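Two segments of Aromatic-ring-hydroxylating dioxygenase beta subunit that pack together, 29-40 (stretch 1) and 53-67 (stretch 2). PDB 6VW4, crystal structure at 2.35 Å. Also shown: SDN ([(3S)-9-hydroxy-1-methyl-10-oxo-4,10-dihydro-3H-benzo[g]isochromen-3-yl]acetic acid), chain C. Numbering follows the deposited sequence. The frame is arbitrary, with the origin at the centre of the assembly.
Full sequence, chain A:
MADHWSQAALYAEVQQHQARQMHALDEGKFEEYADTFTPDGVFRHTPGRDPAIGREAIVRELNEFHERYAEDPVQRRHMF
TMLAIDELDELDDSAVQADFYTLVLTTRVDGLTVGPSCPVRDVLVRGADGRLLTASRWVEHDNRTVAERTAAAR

Stretch 1, residues 29-40: KFEEYADTFTPD
Stretch 2 53-67: IGREAIVRELNEFHE

Helix 55-67 runs at 142° to the short helix beginning at Phe-30, their axes 9.0 Å apart at closest. The register pairs Asp-40 with Gly-54, Ala-34 with Arg-55 and Phe-30 with Val-59, so the chains run in roughly opposite directions.

Gly-54 (phi/psi 84/155) is the N-cap. Its CA lies 3.2 Å from Pro-39 O, a CA-H...O contact; at these backbone angles a CB would be jammed against Ile-53 O, which by itself calls for glycine. The following residues are helical, near -65/-40. Arg-55 is m, t, t, with chi4 at 131°. Its guanidinium meets the end of the Ala-34 to Phe-37 type I turn: Arg-55 NE and Arg-55 NH2 both donate to Phe-37 O, at 3.0 and 2.9 Å. Pro-39 and Asp-35 cover opposite guanidinium faces. Asp-35 OD1 is 4.0 Å from Arg-55 NE, a long salt bridge of charges only.

Ile-58 (m, t) places CD1 over the Phe-37 ring, 3.8 Å from Phe-37 CG. Val-59 (t) brings CG2 to 3.5 Å from Ala-34 CB. Leu-62 (m, t) sets CB over one Phe-30 face; its CD1 is 3.7 Å from Tyr-33 CD2. Tyr-33 (t) accepts a hydrogen bond at OH from SDN O4, 2.9 Å. Asn-63 OD1 lies at the Phe-30 ring edge, 3.5 Å from CD2 of Phe-30. Phe-30 (m) points its edge at the face of His-66 (m), planes at 62°.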

# COMPACT_ATOMS: atom_id res chain seq x y z
N LYS A 29 -18.35 11.25 3.25
CA LYS A 29 -19.63 10.57 3.20
C LYS A 29 -19.75 9.67 4.43
O LYS A 29 -19.72 8.44 4.36
CB LYS A 29 -19.75 9.80 1.90
CG LYS A 29 -19.66 10.68 0.69
CD LYS A 29 -19.58 9.86 -0.59
CE LYS A 29 -19.67 10.76 -1.81
NZ LYS A 29 -18.69 10.46 -2.90
N PHE A 30 -19.89 10.32 5.59
CA PHE A 30 -19.83 9.61 6.85
C PHE A 30 -20.97 8.60 7.02
O PHE A 30 -20.82 7.61 7.76
CB PHE A 30 -19.85 10.59 8.02
CG PHE A 30 -18.69 11.53 8.04
CD1 PHE A 30 -17.48 11.16 7.50
CD2 PHE A 30 -18.82 12.78 8.62
CE1 PHE A 30 -16.40 12.03 7.52
CE2 PHE A 30 -17.76 13.66 8.64
CZ PHE A 30 -16.54 13.29 8.09
N GLU A 31 -22.12 8.83 6.38
CA GLU A 31 -23.23 7.88 6.53
C GLU A 31 -22.96 6.61 5.74
O GLU A 31 -23.14 5.50 6.24
CB GLU A 31 -24.56 8.50 6.09
CG GLU A 31 -25.07 9.61 7.02
CD GLU A 31 -24.44 10.98 6.72
OE1 GLU A 31 -25.00 12.00 7.20
OE2 GLU A 31 -23.40 11.05 6.02
N GLU A 32 -22.50 6.78 4.49
CA GLU A 32 -22.12 5.62 3.69
C GLU A 32 -21.06 4.79 4.41
O GLU A 32 -21.08 3.56 4.35
CB GLU A 32 -21.54 6.06 2.34
CG GLU A 32 -22.50 6.57 1.33
CD GLU A 32 -21.79 6.79 -0.01
OE1 GLU A 32 -20.81 6.07 -0.32
OE2 GLU A 32 -22.24 7.69 -0.75
N TYR A 33 -20.12 5.47 5.08
CA TYR A 33 -19.09 4.76 5.80
C TYR A 33 -19.69 3.97 6.93
O TYR A 33 -19.34 2.80 7.14
CB TYR A 33 -18.02 5.73 6.32
CG TYR A 33 -17.00 5.14 7.29
CD1 TYR A 33 -15.92 4.43 6.82
CD2 TYR A 33 -17.11 5.30 8.66
CE1 TYR A 33 -14.97 3.91 7.65
CE2 TYR A 33 -16.16 4.76 9.52
CZ TYR A 33 -15.08 4.09 8.99
OH TYR A 33 -14.10 3.53 9.77
N ALA A 34 -20.61 4.58 7.69
CA ALA A 34 -21.22 3.87 8.81
C ALA A 34 -22.05 2.69 8.33
O ALA A 34 -22.16 1.69 9.03
CB ALA A 34 -22.07 4.81 9.66
N ASP A 35 -22.62 2.77 7.13
CA ASP A 35 -23.38 1.65 6.58
C ASP A 35 -22.52 0.47 6.15
O ASP A 35 -23.07 -0.54 5.71
CB ASP A 35 -24.20 2.08 5.35
CG ASP A 35 -25.40 2.96 5.72
OD1 ASP A 35 -25.76 3.02 6.92
OD2 ASP A 35 -25.97 3.61 4.82
N THR A 36 -21.19 0.59 6.18
CA THR A 36 -20.36 -0.59 5.93
C THR A 36 -20.05 -1.33 7.21
O THR A 36 -19.39 -2.39 7.18
CB THR A 36 -19.05 -0.23 5.22
OG1 THR A 36 -18.18 0.46 6.12
CG2 THR A 36 -19.33 0.63 4.00
N PHE A 37 -20.44 -0.76 8.34
CA PHE A 37 -20.37 -1.45 9.62
C PHE A 37 -21.69 -2.20 9.88
O PHE A 37 -22.72 -1.88 9.32
CB PHE A 37 -20.11 -0.46 10.75
CG PHE A 37 -18.67 0.02 10.87
CD1 PHE A 37 -18.13 0.89 9.95
CD2 PHE A 37 -17.88 -0.43 11.92
CE1 PHE A 37 -16.84 1.34 10.09
CE2 PHE A 37 -16.59 0.02 12.07
CZ PHE A 37 -16.07 0.91 11.16
N THR A 38 -21.63 -3.21 10.75
CA THR A 38 -22.86 -3.82 11.19
C THR A 38 -23.67 -2.82 12.02
O THR A 38 -23.13 -1.82 12.48
CB THR A 38 -22.61 -5.06 12.03
OG1 THR A 38 -21.84 -4.70 13.17
CG2 THR A 38 -21.90 -6.12 11.24
N PRO A 39 -24.98 -3.07 12.21
CA PRO A 39 -25.80 -2.10 12.99
C PRO A 39 -25.30 -1.87 14.40
O PRO A 39 -25.47 -0.76 14.94
CB PRO A 39 -27.20 -2.73 12.98
CG PRO A 39 -27.22 -3.55 11.64
CD PRO A 39 -25.80 -4.11 11.55
N ASP A 40 -24.65 -2.88 15.00
CA ASP A 40 -24.03 -2.81 16.32
C ASP A 40 -22.50 -2.69 16.24
O ASP A 40 -21.79 -3.10 17.16
CB ASP A 40 -24.45 -4.03 17.14
CG ASP A 40 -24.11 -5.34 16.46
OD1 ASP A 40 -23.81 -5.28 15.26
OD2 ASP A 40 -24.10 -6.42 17.10
N ILE A 53 -20.44 3.19 19.04
CA ILE A 53 -21.09 1.89 18.89
C ILE A 53 -22.42 2.07 18.18
O ILE A 53 -23.26 2.86 18.61
CB ILE A 53 -21.28 1.17 20.22
CG1 ILE A 53 -20.02 1.34 21.07
CG2 ILE A 53 -21.58 -0.30 19.98
CD1 ILE A 53 -19.90 0.36 22.20
N GLY A 54 -22.60 1.34 17.10
CA GLY A 54 -23.72 1.58 16.24
C GLY A 54 -23.46 2.69 15.26
O GLY A 54 -22.64 3.58 15.48
N ARG A 55 -24.20 2.62 14.14
CA ARG A 55 -24.00 3.54 13.04
C ARG A 55 -24.23 4.99 13.44
O ARG A 55 -23.49 5.88 12.99
CB ARG A 55 -24.92 3.15 11.88
CG ARG A 55 -24.73 1.70 11.44
CD ARG A 55 -25.26 1.48 10.03
NE ARG A 55 -24.99 0.12 9.54
CZ ARG A 55 -25.90 -0.68 8.98
NH1 ARG A 55 -27.16 -0.28 8.82
NH2 ARG A 55 -25.56 -1.90 8.58
N GLU A 56 -25.25 5.26 14.25
CA GLU A 56 -25.53 6.65 14.60
C GLU A 56 -24.39 7.24 15.43
O GLU A 56 -24.00 8.41 15.24
CB GLU A 56 -26.87 6.76 15.36
N ALA A 57 -23.83 6.46 16.35
CA ALA A 57 -22.73 6.95 17.17
C ALA A 57 -21.48 7.15 16.31
O ALA A 57 -20.72 8.11 16.53
CB ALA A 57 -22.47 5.98 18.32
N ILE A 58 -21.28 6.28 15.32
CA ILE A 58 -20.17 6.43 14.39
C ILE A 58 -20.32 7.72 13.61
O ILE A 58 -19.38 8.52 13.51
CB ILE A 58 -20.09 5.21 13.45
CG1 ILE A 58 -19.46 4.04 14.16
CG2 ILE A 58 -19.25 5.47 12.19
CD1 ILE A 58 -19.66 2.69 13.42
N VAL A 59 -21.48 7.93 13.00
CA VAL A 59 -21.64 9.16 12.22
C VAL A 59 -21.49 10.40 13.09
O VAL A 59 -20.97 11.43 12.61
CB VAL A 59 -22.98 9.19 11.48
CG1 VAL A 59 -23.22 10.63 10.94
CG2 VAL A 59 -23.02 8.15 10.38
N ARG A 60 -21.95 10.35 14.34
CA ARG A 60 -21.81 11.50 15.22
C ARG A 60 -20.36 11.72 15.59
O ARG A 60 -19.89 12.87 15.61
CB ARG A 60 -22.69 11.29 16.46
CG ARG A 60 -22.35 11.98 17.81
CD ARG A 60 -23.27 11.34 18.96
NE ARG A 60 -24.47 10.65 18.41
CZ ARG A 60 -24.89 9.41 18.71
NH1 ARG A 60 -24.27 8.65 19.61
NH2 ARG A 60 -25.97 8.91 18.10
N GLU A 61 -19.63 10.65 15.90
CA GLU A 61 -18.24 10.85 16.30
C GLU A 61 -17.37 11.36 15.15
O GLU A 61 -16.36 12.00 15.41
CB GLU A 61 -17.64 9.57 16.86
CG GLU A 61 -16.26 9.81 17.49
CD GLU A 61 -16.02 8.96 18.74
OE1 GLU A 61 -16.66 9.25 19.77
OE2 GLU A 61 -15.19 8.02 18.71
N LEU A 62 -17.73 11.08 13.89
CA LEU A 62 -16.97 11.62 12.77
C LEU A 62 -17.31 13.09 12.52
O LEU A 62 -16.44 13.85 12.08
CB LEU A 62 -17.22 10.82 11.50
CG LEU A 62 -16.67 9.39 11.52
CD1 LEU A 62 -17.21 8.62 10.31
CD2 LEU A 62 -15.15 9.35 11.58
N ASN A 63 -18.55 13.48 12.79
CA ASN A 63 -18.91 14.90 12.69
C ASN A 63 -18.24 15.72 13.80
O ASN A 63 -17.81 16.85 13.56
CB ASN A 63 -20.44 15.05 12.74
CG ASN A 63 -21.09 14.87 11.37
OD1 ASN A 63 -20.54 15.27 10.34
ND2 ASN A 63 -22.27 14.28 11.36
N GLU A 64 -18.11 15.15 15.00
CA GLU A 64 -17.35 15.81 16.07
C GLU A 64 -15.90 16.01 15.66
O GLU A 64 -15.38 17.13 15.73
CB GLU A 64 -17.39 14.96 17.34
CG GLU A 64 -18.50 15.25 18.34
CD GLU A 64 -18.49 14.25 19.50
OE1 GLU A 64 -19.43 13.41 19.58
OE2 GLU A 64 -17.54 14.29 20.31
N PHE A 65 -15.22 14.92 15.30
CA PHE A 65 -13.79 14.94 14.96
C PHE A 65 -13.50 15.92 13.83
O PHE A 65 -12.50 16.64 13.88
CB PHE A 65 -13.36 13.51 14.59
CG PHE A 65 -11.94 13.39 14.13
CD1 PHE A 65 -11.58 13.66 12.82
CD2 PHE A 65 -10.96 12.98 15.02
CE1 PHE A 65 -10.28 13.56 12.40
CE2 PHE A 65 -9.65 12.87 14.62
CZ PHE A 65 -9.31 13.16 13.30
N HIS A 66 -14.38 15.97 12.82
CA HIS A 66 -14.11 16.78 11.64
C HIS A 66 -14.53 18.26 11.75
O HIS A 66 -13.87 19.11 11.16
CB HIS A 66 -14.75 16.18 10.38
CG HIS A 66 -13.97 15.02 9.80
ND1 HIS A 66 -13.79 13.83 10.49
CD2 HIS A 66 -13.32 14.86 8.62
CE1 HIS A 66 -13.06 13.00 9.77
NE2 HIS A 66 -12.76 13.60 8.63
N GLU A 67 -15.65 18.59 12.42
CA GLU A 67 -15.92 19.99 12.80
C GLU A 67 -14.88 20.53 13.77
O GLU A 67 -14.55 21.73 13.72
CB GLU A 67 -17.30 20.16 13.39
O4 SDN C . -11.57 4.84 9.85
C11 SDN C . -10.24 4.48 10.09
C12 SDN C . -9.37 5.31 10.78
C13 SDN C . -9.89 6.66 11.31
O5 SDN C . -11.02 6.98 11.12
C14 SDN C . -8.94 7.57 12.07
C15 SDN C . -9.47 8.92 12.62
O3 SDN C . -8.79 9.42 13.80
C16 SDN C . -10.73 9.61 12.10
C10 SDN C . -9.77 3.28 9.57
C9 SDN C . -8.43 2.90 9.77
C8 SDN C . -7.56 3.72 10.47
C7 SDN C . -8.02 4.93 10.98
C6 SDN C . -7.03 5.86 11.75
C5 SDN C . -7.57 7.18 12.29
C4 SDN C . -6.67 8.06 13.04
C3 SDN C . -7.34 9.19 13.80
C2 SDN C . -6.75 10.37 13.04
C1 SDN C . -5.74 11.29 13.70
O2 SDN C . -5.34 11.04 14.86
O1 SDN C . -5.34 12.30 13.05